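3-deoxy-d-manno-octulosonic-acid transferase (Acinetobacter baumannii, PDB 4BFC) probably transfers Kdo from CMP-Kdo to a lipid A precursor in lipopolysaccharide synthesis, the donor being bound by this C-terminal domain. Local coordinates at residues Leu128-Glu140 against Ala182-Leu196. Numbering follows the deposited sequence.
Sequences LSQVCFVGGSLNE and AQDAQQVVDIWLACL
Trp-192 of helix 185-196 drives its indole edge against strand 131-134, and its NE1 donates a nearly straight hydrogen bond (3.1 Å, 172° at the hydrogen) to Cys-132 O. The oxygen lies close to the indole plane, yet the N-H reaches it from above the carbonyl plane, not along a lone pair. Both indole faces are packed: CG2 of Val-131 makes a CH-pi contact 3.4 Å from the centroid of the five-membered ring, and CG1 of Val-188, one helical turn back, lies over the opposite face. At the benzo end, Trp-192 CZ2 meets Phe-133 CB at 3.6 Å. The phenyl group of Phe-133 swings away from its own backbone N (chi1 166°), which brings CD1 to 3.8 Å from Val-188 CG2. The other Val-131 methyl, CG1, touches Cys-195 CB at 3.7 Å. Beyond the strand, Leu-138 sets CD2 3.7 Å from Asp-184 CA, at the helix start, where Asp-184 OD1 N-caps the helix by accepting from Gln-187 N. Ser-137 OG, bonded to Val-134 O and Gly-160 N, ties down the turn before Leu-138, whose N is held by Glu-54. In this Rossmann-like domain the helix runs roughly antiparallel to strand 131-134 (157°, axes 9.2 Å apart), packing on one face of the parallel sheet, with Trp-192 also on Val-45 and Ile-47 of strand 43-50, Ile-191 on Val-158 of strand 157-159, and helix 54-68 alongside, touching Phe-133 and Leu-193.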
# COMPACT_ATOMS: atom_id res chain seq x y z
N LEU A 128 18.39 17.83 -4.21
CA LEU A 128 18.20 19.18 -4.78
C LEU A 128 17.54 20.16 -3.81
O LEU A 128 17.37 21.37 -4.13
CB LEU A 128 17.46 19.11 -6.13
CG LEU A 128 18.23 18.43 -7.28
CD1 LEU A 128 17.34 18.34 -8.50
CD2 LEU A 128 19.48 19.25 -7.62
N SER A 129 17.12 19.68 -2.63
CA SER A 129 16.24 20.47 -1.79
C SER A 129 17.04 21.31 -0.75
O SER A 129 18.08 20.84 -0.19
CB SER A 129 15.33 19.51 -0.99
OG SER A 129 14.58 18.64 -1.86
N GLN A 130 16.51 22.50 -0.45
CA GLN A 130 16.97 23.32 0.68
C GLN A 130 16.29 22.91 1.98
O GLN A 130 16.93 22.92 3.05
CB GLN A 130 16.80 24.83 0.44
CG GLN A 130 17.96 25.47 -0.27
CD GLN A 130 18.14 24.93 -1.65
OE1 GLN A 130 17.43 25.35 -2.60
NE2 GLN A 130 19.05 23.99 -1.80
N VAL A 131 14.99 22.59 1.88
CA VAL A 131 14.25 22.08 3.02
C VAL A 131 13.23 21.09 2.46
O VAL A 131 12.86 21.16 1.26
CB VAL A 131 13.44 23.18 3.82
CG1 VAL A 131 14.37 24.19 4.54
CG2 VAL A 131 12.43 23.92 2.94
N CYS A 132 12.72 20.26 3.34
CA CYS A 132 11.69 19.34 2.93
C CYS A 132 10.65 19.07 4.00
O CYS A 132 10.79 19.44 5.17
CB CYS A 132 12.33 18.01 2.42
SG CYS A 132 12.80 16.88 3.74
N PHE A 133 9.54 18.51 3.56
CA PHE A 133 8.50 17.94 4.39
C PHE A 133 8.23 16.48 3.93
O PHE A 133 8.03 16.24 2.77
CB PHE A 133 7.23 18.75 4.17
CG PHE A 133 5.96 18.11 4.71
CD1 PHE A 133 5.61 18.09 6.08
CD2 PHE A 133 5.15 17.36 3.83
CE1 PHE A 133 4.42 17.46 6.50
CE2 PHE A 133 3.97 16.71 4.25
CZ PHE A 133 3.57 16.79 5.62
N VAL A 134 8.24 15.57 4.89
CA VAL A 134 7.97 14.13 4.63
C VAL A 134 6.53 13.83 5.01
O VAL A 134 6.12 13.93 6.17
CB VAL A 134 8.96 13.20 5.37
CG1 VAL A 134 8.57 11.71 5.05
CG2 VAL A 134 10.40 13.50 4.88
N GLY A 135 5.79 13.45 3.97
CA GLY A 135 4.32 13.31 4.04
C GLY A 135 3.79 12.00 4.62
O GLY A 135 4.48 11.19 5.29
N GLY A 136 2.51 11.77 4.36
CA GLY A 136 1.87 10.69 5.11
C GLY A 136 1.67 11.05 6.58
O GLY A 136 1.33 10.19 7.38
N SER A 137 1.83 12.34 6.93
CA SER A 137 1.99 12.72 8.35
C SER A 137 1.04 13.86 8.79
O SER A 137 0.92 14.04 10.01
CB SER A 137 3.46 13.06 8.68
OG SER A 137 3.96 14.19 7.89
N LEU A 138 0.46 14.57 7.81
CA LEU A 138 -0.68 15.51 8.04
C LEU A 138 -2.05 14.92 7.75
O LEU A 138 -3.03 15.39 8.31
CB LEU A 138 -0.46 16.85 7.32
CG LEU A 138 0.61 17.81 7.82
CD1 LEU A 138 0.82 18.87 6.75
CD2 LEU A 138 0.11 18.40 9.12
N ASN A 139 -2.15 13.90 6.85
CA ASN A 139 -3.39 13.23 6.67
C ASN A 139 -3.84 12.43 7.88
O ASN A 139 -3.11 12.29 8.86
CB ASN A 139 -3.37 12.36 5.39
CG ASN A 139 -2.26 11.35 5.40
OD1 ASN A 139 -1.09 11.64 5.73
ND2 ASN A 139 -2.62 10.12 5.08
N GLU A 140 -5.12 11.98 7.81
CA GLU A 140 -5.71 11.13 8.86
C GLU A 140 -6.04 9.80 8.22
O GLU A 140 -6.60 9.76 7.15
CB GLU A 140 -7.03 11.70 9.36
CG GLU A 140 -6.90 13.04 10.04
CD GLU A 140 -6.46 12.93 11.49
OE1 GLU A 140 -6.30 11.82 12.06
OE2 GLU A 140 -6.27 14.00 12.06
N ALA A 182 5.65 19.95 12.50
CA ALA A 182 4.53 20.83 12.16
C ALA A 182 3.16 20.36 12.62
O ALA A 182 2.74 19.24 12.35
CB ALA A 182 4.47 21.17 10.68
N GLN A 183 2.37 21.23 13.20
CA GLN A 183 0.99 20.83 13.53
C GLN A 183 -0.01 20.89 12.37
O GLN A 183 -1.02 20.14 12.38
CB GLN A 183 0.45 21.65 14.79
CG GLN A 183 1.28 21.41 16.06
CD GLN A 183 1.33 19.95 16.46
OE1 GLN A 183 2.39 19.40 16.73
NE2 GLN A 183 0.17 19.31 16.48
N ASP A 184 0.23 21.72 11.36
CA ASP A 184 -0.64 21.89 10.20
C ASP A 184 0.19 22.46 9.01
O ASP A 184 1.39 22.72 9.19
CB ASP A 184 -1.89 22.74 10.45
CG ASP A 184 -1.54 24.13 11.02
OD1 ASP A 184 -0.43 24.66 10.78
OD2 ASP A 184 -2.41 24.67 11.71
N ALA A 185 -0.46 22.57 7.85
CA ALA A 185 0.18 22.97 6.58
C ALA A 185 0.73 24.40 6.69
O ALA A 185 1.86 24.68 6.24
CB ALA A 185 -0.81 22.87 5.45
N GLN A 186 -0.02 25.25 7.38
CA GLN A 186 0.51 26.62 7.64
C GLN A 186 1.83 26.60 8.41
O GLN A 186 2.77 27.36 8.05
CB GLN A 186 -0.58 27.52 8.26
CG GLN A 186 -0.42 29.04 8.02
CD GLN A 186 -0.35 29.50 6.55
OE1 GLN A 186 -1.34 29.44 5.79
NE2 GLN A 186 0.81 30.04 6.17
N GLN A 187 1.92 25.77 9.44
CA GLN A 187 3.13 25.64 10.19
C GLN A 187 4.28 25.02 9.39
O GLN A 187 5.40 25.38 9.62
CB GLN A 187 2.92 24.98 11.55
CG GLN A 187 4.20 25.06 12.39
CD GLN A 187 3.99 24.57 13.79
OE1 GLN A 187 3.06 23.78 14.07
NE2 GLN A 187 4.87 25.01 14.70
N VAL A 188 3.99 24.08 8.46
CA VAL A 188 5.08 23.63 7.59
C VAL A 188 5.68 24.80 6.80
O VAL A 188 6.90 24.91 6.69
CB VAL A 188 4.57 22.63 6.51
CG1 VAL A 188 5.66 22.33 5.50
CG2 VAL A 188 4.06 21.35 7.18
N VAL A 189 4.82 25.62 6.23
CA VAL A 189 5.29 26.79 5.45
C VAL A 189 6.02 27.78 6.37
O VAL A 189 7.09 28.23 6.00
CB VAL A 189 4.15 27.47 4.72
CG1 VAL A 189 4.64 28.76 4.03
CG2 VAL A 189 3.59 26.55 3.62
N ASP A 190 5.53 28.06 7.60
CA ASP A 190 6.25 28.97 8.59
C ASP A 190 7.63 28.49 8.84
O ASP A 190 8.62 29.22 8.86
CB ASP A 190 5.62 28.97 10.01
CG ASP A 190 6.33 29.95 10.97
OD1 ASP A 190 6.03 31.15 10.82
OD2 ASP A 190 7.18 29.55 11.84
N ILE A 191 7.67 27.20 9.14
CA ILE A 191 8.92 26.61 9.51
C ILE A 191 9.90 26.69 8.30
O ILE A 191 11.11 27.01 8.49
CB ILE A 191 8.75 25.12 10.01
CG1 ILE A 191 8.02 25.06 11.38
CG2 ILE A 191 10.07 24.43 10.07
CD1 ILE A 191 7.44 23.68 11.72
N TRP A 192 9.42 26.36 7.10
CA TRP A 192 10.28 26.42 5.93
C TRP A 192 10.80 27.85 5.74
O TRP A 192 11.98 28.02 5.54
CB TRP A 192 9.50 26.06 4.69
CG TRP A 192 9.39 24.58 4.45
CD1 TRP A 192 10.00 23.52 5.12
CD2 TRP A 192 8.65 24.01 3.36
NE1 TRP A 192 9.63 22.29 4.50
CE2 TRP A 192 8.79 22.56 3.45
CE3 TRP A 192 7.87 24.56 2.34
CZ2 TRP A 192 8.25 21.73 2.49
CZ3 TRP A 192 7.27 23.70 1.42
CH2 TRP A 192 7.45 22.32 1.50
N LEU A 193 9.91 28.83 5.81
CA LEU A 193 10.38 30.20 5.52
C LEU A 193 11.40 30.67 6.54
O LEU A 193 12.36 31.39 6.18
CB LEU A 193 9.20 31.13 5.36
CG LEU A 193 8.27 30.81 4.23
CD1 LEU A 193 7.03 31.66 4.37
CD2 LEU A 193 9.01 31.05 2.90
N ALA A 194 11.17 30.27 7.79
CA ALA A 194 12.14 30.55 8.84
C ALA A 194 13.47 29.87 8.58
O ALA A 194 14.49 30.51 8.60
CB ALA A 194 11.57 30.15 10.19
N CYS A 195 13.46 28.57 8.21
CA CYS A 195 14.73 27.89 7.92
C CYS A 195 15.52 28.57 6.80
O CYS A 195 16.75 28.71 6.85
CB CYS A 195 14.47 26.43 7.49
SG CYS A 195 13.93 25.33 8.82
N LEU A 196 14.80 29.02 5.80
CA LEU A 196 15.46 29.58 4.64
C LEU A 196 16.07 30.90 5.03
O LEU A 196 17.06 31.28 4.46
CB LEU A 196 14.48 29.75 3.49
CG LEU A 196 13.96 28.49 2.79
CD1 LEU A 196 12.80 28.87 1.88
CD2 LEU A 196 15.15 27.80 2.08